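Local coordinates for auracyanin-A (Chloroflexus aurantiacus, PDB 2AAN), which is a blue copper protein of the cupredoxin fold that probably accepts electrons in soluble form from the membrane-bound alternative complex III, at residues 37-42 with 134-139; 45-50 with 109-114. One frame throughout, in Å; residues are numbered along the deposited sequence.

Contact 1: residues 37-42 with 134-139; sequences LTVSAG and GKLVVN. With SO4 (sulfate ion), chain D.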
loop_
_atom_site.group_PDB
_atom_site.type_symbol
_atom_site.label_atom_id
_atom_site.label_comp_id
_atom_site.label_asym_id
_atom_site.label_seq_id
_atom_site.Cartn_x
_atom_site.Cartn_y
_atom_site.Cartn_z
ATOM N N LEU A 37 5.289 -3.107 -9.539
ATOM C CA LEU A 37 6.637 -2.800 -9.051
ATOM C C LEU A 37 7.424 -4.081 -8.983
ATOM O O LEU A 37 6.862 -5.118 -8.686
ATOM C CB LEU A 37 6.557 -2.189 -7.659
ATOM C CG LEU A 37 5.643 -0.979 -7.493
ATOM C CD1 LEU A 37 5.574 -0.548 -6.023
ATOM C CD2 LEU A 37 6.073 0.191 -8.391
ATOM N N THR A 38 8.709 -4.017 -9.323
ATOM C CA THR A 38 9.572 -5.173 -9.275
ATOM C C THR A 38 10.775 -4.825 -8.437
ATOM O O THR A 38 11.381 -3.778 -8.631
ATOM C CB THR A 38 10.056 -5.592 -10.660
ATOM O OG1 THR A 38 8.931 -5.865 -11.485
ATOM C CG2 THR A 38 10.892 -6.862 -10.559
ATOM N N VAL A 39 11.071 -5.693 -7.474
ATOM C CA VAL A 39 12.231 -5.542 -6.616
ATOM C C VAL A 39 12.871 -6.921 -6.494
ATOM O O VAL A 39 12.312 -7.906 -6.996
ATOM C CB VAL A 39 11.866 -4.966 -5.223
ATOM C CG1 VAL A 39 11.303 -3.534 -5.372
ATOM C CG2 VAL A 39 10.869 -5.855 -4.476
ATOM N N SER A 40 14.015 -6.983 -5.814
ATOM C CA SER A 40 14.702 -8.258 -5.508
ATOM C C SER A 40 14.413 -8.658 -4.080
ATOM O O SER A 40 14.283 -7.804 -3.221
ATOM C CB SER A 40 16.220 -8.114 -5.670
ATOM O OG SER A 40 16.526 -7.394 -6.850
ATOM N N ALA A 41 14.347 -9.957 -3.814
ATOM C CA ALA A 41 14.119 -10.434 -2.465
ATOM C C ALA A 41 15.224 -9.917 -1.503
ATOM O O ALA A 41 16.391 -9.888 -1.852
ATOM C CB ALA A 41 14.067 -11.958 -2.450
ATOM N N GLY A 42 14.843 -9.480 -0.318
ATOM C CA GLY A 42 15.803 -9.023 0.691
ATOM C C GLY A 42 16.288 -7.591 0.469
ATOM O O GLY A 42 16.944 -7.015 1.338
ATOM N N GLY A 134 -2.454 -2.935 -6.725
ATOM C CA GLY A 134 -1.414 -3.275 -7.650
ATOM C C GLY A 134 -0.656 -4.501 -7.179
ATOM O O GLY A 134 -1.075 -5.185 -6.234
ATOM N N LYS A 135 0.459 -4.754 -7.851
ATOM C CA LYS A 135 1.236 -5.969 -7.664
ATOM C C LYS A 135 2.730 -5.656 -7.461
ATOM O O LYS A 135 3.295 -4.913 -8.235
ATOM C CB LYS A 135 1.068 -6.798 -8.936
ATOM C CG LYS A 135 1.654 -8.165 -8.962
ATOM C CD LYS A 135 1.218 -8.884 -10.243
ATOM C CE LYS A 135 2.065 -8.457 -11.456
ATOM N NZ LYS A 135 1.607 -9.134 -12.737
ATOM N N LEU A 136 3.330 -6.228 -6.420
ATOM C CA LEU A 136 4.772 -6.153 -6.191
ATOM C C LEU A 136 5.376 -7.502 -6.635
ATOM O O LEU A 136 5.007 -8.540 -6.112
ATOM C CB LEU A 136 5.080 -5.907 -4.717
ATOM C CG LEU A 136 6.578 -5.940 -4.417
ATOM C CD1 LEU A 136 7.242 -4.671 -4.938
ATOM C CD2 LEU A 136 6.845 -6.109 -2.930
ATOM N N VAL A 137 6.292 -7.455 -7.596
ATOM C CA VAL A 137 7.021 -8.640 -8.053
ATOM C C VAL A 137 8.384 -8.658 -7.390
ATOM O O VAL A 137 9.173 -7.721 -7.553
ATOM C CB VAL A 137 7.191 -8.648 -9.575
ATOM C CG1 VAL A 137 7.872 -9.953 -10.037
ATOM C CG2 VAL A 137 5.833 -8.529 -10.265
ATOM N N VAL A 138 8.654 -9.716 -6.644
ATOM C CA VAL A 138 9.940 -9.871 -5.971
ATOM C C VAL A 138 10.645 -11.050 -6.624
ATOM O O VAL A 138 10.090 -12.164 -6.651
ATOM C CB VAL A 138 9.761 -10.121 -4.474
ATOM C CG1 VAL A 138 11.131 -10.110 -3.777
ATOM C CG2 VAL A 138 8.868 -9.075 -3.867
ATOM N N ASN A 139 11.828 -10.794 -7.180
ATOM C CA ASN A 139 12.614 -11.817 -7.887
ATOM C C ASN A 139 13.662 -12.466 -6.992
ATOM O O ASN A 139 14.281 -11.794 -6.159
ATOM C CB ASN A 139 13.266 -11.204 -9.126
ATOM C CG ASN A 139 12.250 -10.849 -10.195
ATOM O OD1 ASN A 139 12.256 -9.742 -10.744
ATOM N ND2 ASN A 139 11.352 -11.794 -10.492
HETATM S S SO4 D . 2.438 -12.416 -12.385
HETATM O O1 SO4 D . 1.333 -11.727 -11.761
HETATM O O2 SO4 D . 2.347 -13.840 -12.069
HETATM O O3 SO4 D . 3.733 -11.900 -11.944
HETATM O O4 SO4 D . 2.337 -12.227 -13.831
#

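Contact 2: residues 45-50 with 109-114; sequences VTIRFK and VTFTAP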
loop_
_atom_site.group_PDB
_atom_site.type_symbol
_atom_site.label_atom_id
_atom_site.label_comp_id
_atom_site.label_asym_id
_atom_site.label_seq_id
_atom_site.Cartn_x
_atom_site.Cartn_y
_atom_site.Cartn_z
ATOM N N VAL A 45 13.851 -1.468 0.267
ATOM C CA VAL A 45 12.940 -0.696 -0.574
ATOM C C VAL A 45 12.306 0.408 0.269
ATOM O O VAL A 45 11.749 0.132 1.337
ATOM C CB VAL A 45 11.767 -1.568 -1.121
ATOM C CG1 VAL A 45 10.868 -0.717 -2.106
ATOM C CG2 VAL A 45 12.285 -2.824 -1.777
ATOM N N THR A 46 12.468 1.656 -0.166
ATOM C CA THR A 46 11.724 2.771 0.377
ATOM C C THR A 46 10.633 3.102 -0.658
ATOM O O THR A 46 10.926 3.437 -1.796
ATOM C CB THR A 46 12.618 4.011 0.683
ATOM O OG1 THR A 46 13.629 3.667 1.663
ATOM C CG2 THR A 46 11.748 5.167 1.226
ATOM N N ILE A 47 9.385 2.941 -0.267
ATOM C CA ILE A 47 8.256 3.433 -1.058
ATOM C C ILE A 47 7.976 4.872 -0.647
ATOM O O ILE A 47 7.790 5.174 0.533
ATOM C CB ILE A 47 6.993 2.547 -0.857
ATOM C CG1 ILE A 47 7.249 1.119 -1.363
ATOM C CG2 ILE A 47 5.778 3.210 -1.511
ATOM C CD1 ILE A 47 7.224 0.969 -2.825
ATOM N N ARG A 48 8.071 5.755 -1.613
ATOM C CA ARG A 48 7.733 7.139 -1.437
ATOM C C ARG A 48 6.416 7.363 -2.176
ATOM O O ARG A 48 6.367 7.429 -3.395
ATOM C CB ARG A 48 8.851 8.012 -1.986
ATOM C CG ARG A 48 8.648 9.510 -1.767
ATOM C CD ARG A 48 9.878 10.306 -2.210
ATOM N NE ARG A 48 9.613 11.742 -2.222
ATOM C CZ ARG A 48 9.657 12.542 -1.152
ATOM N NH1 ARG A 48 9.972 12.069 0.059
ATOM N NH2 ARG A 48 9.381 13.838 -1.295
ATOM N N PHE A 49 5.342 7.434 -1.409
ATOM C CA PHE A 49 4.003 7.499 -1.932
ATOM C C PHE A 49 3.529 8.920 -1.900
ATOM O O PHE A 49 3.463 9.536 -0.854
ATOM C CB PHE A 49 3.106 6.613 -1.094
ATOM C CG PHE A 49 1.673 6.644 -1.485
ATOM C CD1 PHE A 49 1.281 6.442 -2.779
ATOM C CD2 PHE A 49 0.691 6.871 -0.526
ATOM C CE1 PHE A 49 -0.058 6.424 -3.143
ATOM C CE2 PHE A 49 -0.650 6.882 -0.886
ATOM C CZ PHE A 49 -1.017 6.677 -2.231
ATOM N N LYS A 50 3.241 9.429 -3.079
ATOM C CA LYS A 50 2.827 10.794 -3.249
ATOM C C LYS A 50 1.330 10.815 -3.515
ATOM O O LYS A 50 0.833 10.263 -4.518
ATOM C CB LYS A 50 3.558 11.419 -4.423
ATOM C CG LYS A 50 3.308 12.911 -4.585
ATOM C CD LYS A 50 4.039 13.415 -5.840
ATOM C CE LYS A 50 4.030 14.948 -5.948
ATOM N NZ LYS A 50 2.724 15.550 -5.545
ATOM N N VAL A 109 7.513 4.602 3.373
ATOM C CA VAL A 109 7.768 3.402 4.175
ATOM C C VAL A 109 8.979 2.656 3.639
ATOM O O VAL A 109 9.053 2.396 2.456
ATOM C CB VAL A 109 6.545 2.452 4.215
ATOM C CG1 VAL A 109 5.922 2.313 2.859
ATOM C CG2 VAL A 109 6.968 1.078 4.748
ATOM N N THR A 110 9.944 2.350 4.516
ATOM C CA THR A 110 11.097 1.525 4.158
ATOM C C THR A 110 10.903 0.118 4.706
ATOM O O THR A 110 10.549 -0.056 5.886
ATOM C CB THR A 110 12.415 2.136 4.724
ATOM O OG1 THR A 110 12.568 3.483 4.246
ATOM C CG2 THR A 110 13.617 1.341 4.334
ATOM N N PHE A 111 11.100 -0.891 3.856
ATOM C CA PHE A 111 10.972 -2.284 4.289
ATOM C C PHE A 111 11.984 -3.161 3.554
ATOM O O PHE A 111 12.570 -2.757 2.572
ATOM C CB PHE A 111 9.545 -2.806 4.075
ATOM C CG PHE A 111 9.133 -2.911 2.619
ATOM C CD1 PHE A 111 9.165 -4.128 1.948
ATOM C CD2 PHE A 111 8.655 -1.799 1.936
ATOM C CE1 PHE A 111 8.774 -4.234 0.633
ATOM C CE2 PHE A 111 8.251 -1.905 0.615
ATOM C CZ PHE A 111 8.313 -3.108 -0.037
ATOM N N THR A 112 12.237 -4.325 4.119
ATOM C CA THR A 112 13.030 -5.350 3.478
ATOM C C THR A 112 12.092 -6.175 2.615
ATOM O O THR A 112 11.105 -6.722 3.106
ATOM C CB THR A 112 13.675 -6.278 4.503
ATOM O OG1 THR A 112 14.592 -5.524 5.322
ATOM C CG2 THR A 112 14.432 -7.424 3.799
ATOM N N ALA A 113 12.411 -6.307 1.336
ATOM C CA ALA A 113 11.501 -7.012 0.434
ATOM C C ALA A 113 11.371 -8.437 0.888
ATOM O O ALA A 113 12.375 -9.036 1.307
ATOM C CB ALA A 113 12.013 -6.999 -0.956
ATOM N N PRO A 114 10.159 -9.005 0.805
ATOM C CA PRO A 114 9.937 -10.379 1.249
ATOM C C PRO A 114 10.603 -11.431 0.350
ATOM O O PRO A 114 11.370 -11.100 -0.538
ATOM C CB PRO A 114 8.421 -10.510 1.203
ATOM C CG PRO A 114 7.986 -9.518 0.173
ATOM C CD PRO A 114 8.914 -8.372 0.330
#

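Contact 1: residues 37-42 with 134-139
Val39 carries CG2 between its backbone N and carbonyl carbon, and Leu136 holds CG anti to its backbone N (chi1 175°) and turns CD1 with chi2 74°; Val39 CG2 then meets Leu136 CD1 at 3.8 Å, the side chains crossing at about a right angle. They lie on adjacent parallel strands at one margin of the five-stranded sheet of this cupredoxin sandwich. Leu136 CD1 also reaches Leu37 CB (3.7 Å), while Val39 CG2 touches Val138 CG2, so branched aliphatic groups make up the buried face, on which Leu37 and Val39 also meet Ile21.

The backbones form a parallel ladder in which the strands donate alternately: Leu37 N to Lys135 O, Val137 N to Leu37 O, Val39 N to Val137 O (2.8 Å) and Asn139 N to Val39 O. On the other face exposed Thr38 lies beside Val137; its beta-branching favours strand geometry and its hydroxyl is at home beside water. Lys135 NZ donates to O1 of a sulfate ion, probably from the crystallisation liquor. Beyond the strand, Ala41 N bonds to Asn139 O. The small Ala41 suits this tight corner: its CB rests on Val138 CG1 (3.7 Å), which is 3.3 Å from Ala41 CA.

Contact 2: residues 45-50 with 109-114
Val45 O takes one full hydrogen bond from the neighbouring strand, from Phe111 N at 2.8 Å, and a weaker CA-H contact from Thr110, whose CA is 3.2 Å away. Phe111 O in turn accepts from Val45 N, which makes Val45 and Phe111 a hydrogen-bonded pair of an antiparallel ladder in the three-stranded sheet of the cupredoxin sandwich. Ile47 and Val109 form the second such pair, Ile47 N giving to Val109 O and Val109 N to Ile47 O.

Between them sits the non-hydrogen-bonded pair of Thr46 and Thr110. Both threonines set OG1 beside the backbone N, anti to the carbonyl carbon (chi1 -61° and -57°), and Thr46 OG1 lies 2.8 Å from Thr110 OG1 in a hydrogen bond that either hydroxyl could donate. Threonine suits this outer face, since it favours extended backbone and offers a polar group to its partner.

The opposite face is apolar. Val45 CB stands over one face of the Phe111 ring, 4.2 Å from the centroid in a CH-pi contact offset toward the rim, while Ile47 CG1 comes in at the ring's edge, 3.7 Å from Phe111 CE2. The broad, flat phenylalanine thus serves both neighbours, and beta-branched Val45 and Ile47 suit a strand whose inner face is buried. Ile47 CB packs on Val109 CG1 at 3.9 Å. Val45 also rests on Val39 and Ile47 on Leu37 of the second sheet. An alanine in place of Phe111 would probably open a gap beside Val45 CB and Ile47 CG1, leaving both without the ring they pack against. Hydroxyls paired on one face and hydrocarbon gathered on the other imply a sheet whose polar side can meet water while its apolar side seals the core.

The two contacts belong to different sheets of the sandwich, with centres about 11 Å apart. Along the chain 37-42 comes first, then 45-50, 109-114 and 134-139, so both strands of contact 2 fall between those of contact 1. Strand 36-39 is followed, after the short connection 40-43, by strand 44-50 in the other sheet, and the contacts meet at that end: Gly42 N lies 3.0 Å from Ala113 O in a probable hydrogen bond. Leu37 and Val39 of contact 1 face Ile47 and Val45 of contact 2 across the interior. Strand 133-138 begins directly after the copper ligand Met132, so contact 1 ties the chain leaving the copper site into its sheet.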